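Local coordinates for geranyltranstransferase (Enterococcus faecalis, PDB 3P8L), which probably catalyses the magnesium-dependent condensation of isopentenyl diphosphate with geranyl diphosphate to give farnesyl diphosphate and diphosphate, at the interface of chains A and B. Residues are numbered along the deposited sequence; one frame, centred on the assembly and turned at random. Chains: chain A/B, Geranyltranstransferase.

The interface of chains A and B. Residues chain A 33, 38, 42, 119, 122-123; chain B 155, 159-160, 163.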
loop_
_atom_site.group_PDB
_atom_site.type_symbol
_atom_site.label_atom_id
_atom_site.label_comp_id
_atom_site.label_asym_id
_atom_site.label_seq_id
_atom_site.Cartn_x
_atom_site.Cartn_y
_atom_site.Cartn_z
ATOM N N THR A 33 -5.655 -7.882 11.821
ATOM C CA THR A 33 -6.705 -8.124 10.829
ATOM C C THR A 33 -8.034 -8.422 11.526
ATOM O O THR A 33 -8.127 -9.383 12.302
ATOM C CB THR A 33 -6.364 -9.285 9.862
ATOM O OG1 THR A 33 -5.047 -9.106 9.303
ATOM C CG2 THR A 33 -7.386 -9.329 8.748
ATOM N N LEU A 38 -10.428 -12.766 5.491
ATOM C CA LEU A 38 -9.342 -11.978 4.919
ATOM C C LEU A 38 -8.000 -12.408 5.512
ATOM O O LEU A 38 -7.050 -12.678 4.774
ATOM C CB LEU A 38 -9.584 -10.480 5.139
ATOM C CG LEU A 38 -8.495 -9.599 4.518
ATOM C CD1 LEU A 38 -8.590 -9.603 2.974
ATOM C CD2 LEU A 38 -8.511 -8.172 5.108
ATOM N N MET A 42 -4.823 -14.211 3.491
ATOM C CA MET A 42 -3.471 -13.640 3.531
ATOM C C MET A 42 -2.481 -14.656 4.099
ATOM O O MET A 42 -1.408 -14.855 3.536
ATOM C CB MET A 42 -3.456 -12.305 4.314
ATOM C CG MET A 42 -4.207 -11.173 3.592
ATOM S SD MET A 42 -4.302 -9.494 4.301
ATOM C CE MET A 42 -5.065 -9.915 5.846
ATOM N N LEU A 119 -8.703 -8.545 -2.401
ATOM C CA LEU A 119 -8.636 -7.898 -1.079
ATOM C C LEU A 119 -7.463 -8.362 -0.244
ATOM O O LEU A 119 -6.866 -7.536 0.468
ATOM C CB LEU A 119 -9.952 -8.049 -0.304
ATOM C CG LEU A 119 -11.199 -7.411 -0.969
ATOM C CD1 LEU A 119 -12.445 -7.753 -0.150
ATOM C CD2 LEU A 119 -11.088 -5.901 -1.102
ATOM N N ASP A 122 -4.596 -6.347 -1.507
ATOM C CA ASP A 122 -4.769 -4.984 -1.000
ATOM C C ASP A 122 -4.401 -4.873 0.485
ATOM O O ASP A 122 -3.824 -3.884 0.889
ATOM C CB ASP A 122 -6.202 -4.486 -1.185
ATOM C CG ASP A 122 -6.585 -4.307 -2.643
ATOM O OD1 ASP A 122 -5.703 -4.356 -3.532
ATOM O OD2 ASP A 122 -7.786 -4.088 -2.892
ATOM N N GLY A 123 -4.748 -5.902 1.248
ATOM C CA GLY A 123 -4.538 -5.951 2.673
ATOM C C GLY A 123 -3.065 -6.170 3.003
ATOM O O GLY A 123 -2.523 -5.556 3.931
ATOM N N ASN B 155 -6.073 -3.797 6.742
ATOM C CA ASN B 155 -6.639 -4.957 7.481
ATOM C C ASN B 155 -7.430 -4.647 8.736
ATOM O O ASN B 155 -8.337 -5.390 9.108
ATOM C CB ASN B 155 -5.535 -5.955 7.821
ATOM C CG ASN B 155 -4.894 -6.539 6.597
ATOM O OD1 ASN B 155 -5.517 -6.603 5.545
ATOM N ND2 ASN B 155 -3.643 -6.964 6.715
ATOM N N VAL B 159 -10.391 -2.689 4.170
ATOM C CA VAL B 159 -10.252 -3.992 3.489
ATOM C C VAL B 159 -11.026 -5.099 4.230
ATOM O O VAL B 159 -11.694 -5.935 3.587
ATOM C CB VAL B 159 -8.756 -4.386 3.173
ATOM C CG1 VAL B 159 -8.673 -5.682 2.412
ATOM C CG2 VAL B 159 -8.045 -3.293 2.344
ATOM N N SER B 160 -10.972 -5.095 5.562
ATOM C CA SER B 160 -11.774 -6.054 6.364
ATOM C C SER B 160 -13.261 -5.729 6.192
ATOM O O SER B 160 -14.085 -6.642 6.053
ATOM C CB SER B 160 -11.408 -5.972 7.849
ATOM O OG SER B 160 -10.224 -6.702 8.150
ATOM N N MET B 163 -14.407 -7.040 2.815
ATOM C CA MET B 163 -14.577 -8.486 2.904
ATOM C C MET B 163 -15.873 -8.857 3.641
ATOM O O MET B 163 -16.605 -9.736 3.191
ATOM C CB MET B 163 -13.364 -9.154 3.571
ATOM C CG MET B 163 -13.302 -10.699 3.395
ATOM S SD MET B 163 -12.855 -11.416 1.800
ATOM C CE MET B 163 -14.444 -11.497 0.931
HETATM O O HOH W 1 -3.378 -3.887 6.018
#
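B:Val159 and B:Asn155 pack against A:Leu38, A:Leu119 and A:Gly123, and this patch illustrates how helical subunits can meet through apolar packing with little direct polar pairing. B:Val159 spreads its two methyls over the partner. CG1, anti to its own backbone N (chi1 -177°), touches both leucines, 3.7 Å from A:Leu38 CD2 and 3.8 Å from A:Leu119 CB, whereas CG2 turns toward the CB of A:Asp122. The side chains of A:Leu38 and B:Val159 meet at roughly a right angle. One turn along the chain B helix, the backbone of B:Met163 receives CD1 of A:Leu119, 3.8 Å from its CA, while the bent thioether chain of B:Met163 passes beside A:Leu38.

The carboxamide of B:Asn155 meets the partner by van der Waals contact, one face turned to A:Met42, A:Leu38 and A:Thr33. A:Met42 meets it tip to tip: a bend at chi3 (-58°) brings the methyl CE to 3.5 Å from CG of the amide. A:Leu38 CD2 lies 3.4 Å from OD1, and the A:Thr33 hydroxyl OG1 comes up to CB from the same face as A:Met42, 3.5 Å away.

Polar linkage runs through water, which joins the backbone N of B:Asn155 to the carbonyl O of A:Gly123, each 2.8 Å from the water oxygen; the N-H points almost straight at it (175°). Within chain B, the hydroxyl OG of B:Ser160 donates to the carbonyl O of B:Asn155, tying the loop to the start of the next helix.

In this mainly helical prenyl synthase fold, helix 158-167 and the loop before it pack against helices 36-47 and 114-133 of the partner; the two-fold pairing repeats the patch with chains exchanged and, matching the family's usual homodimers, is probably biological.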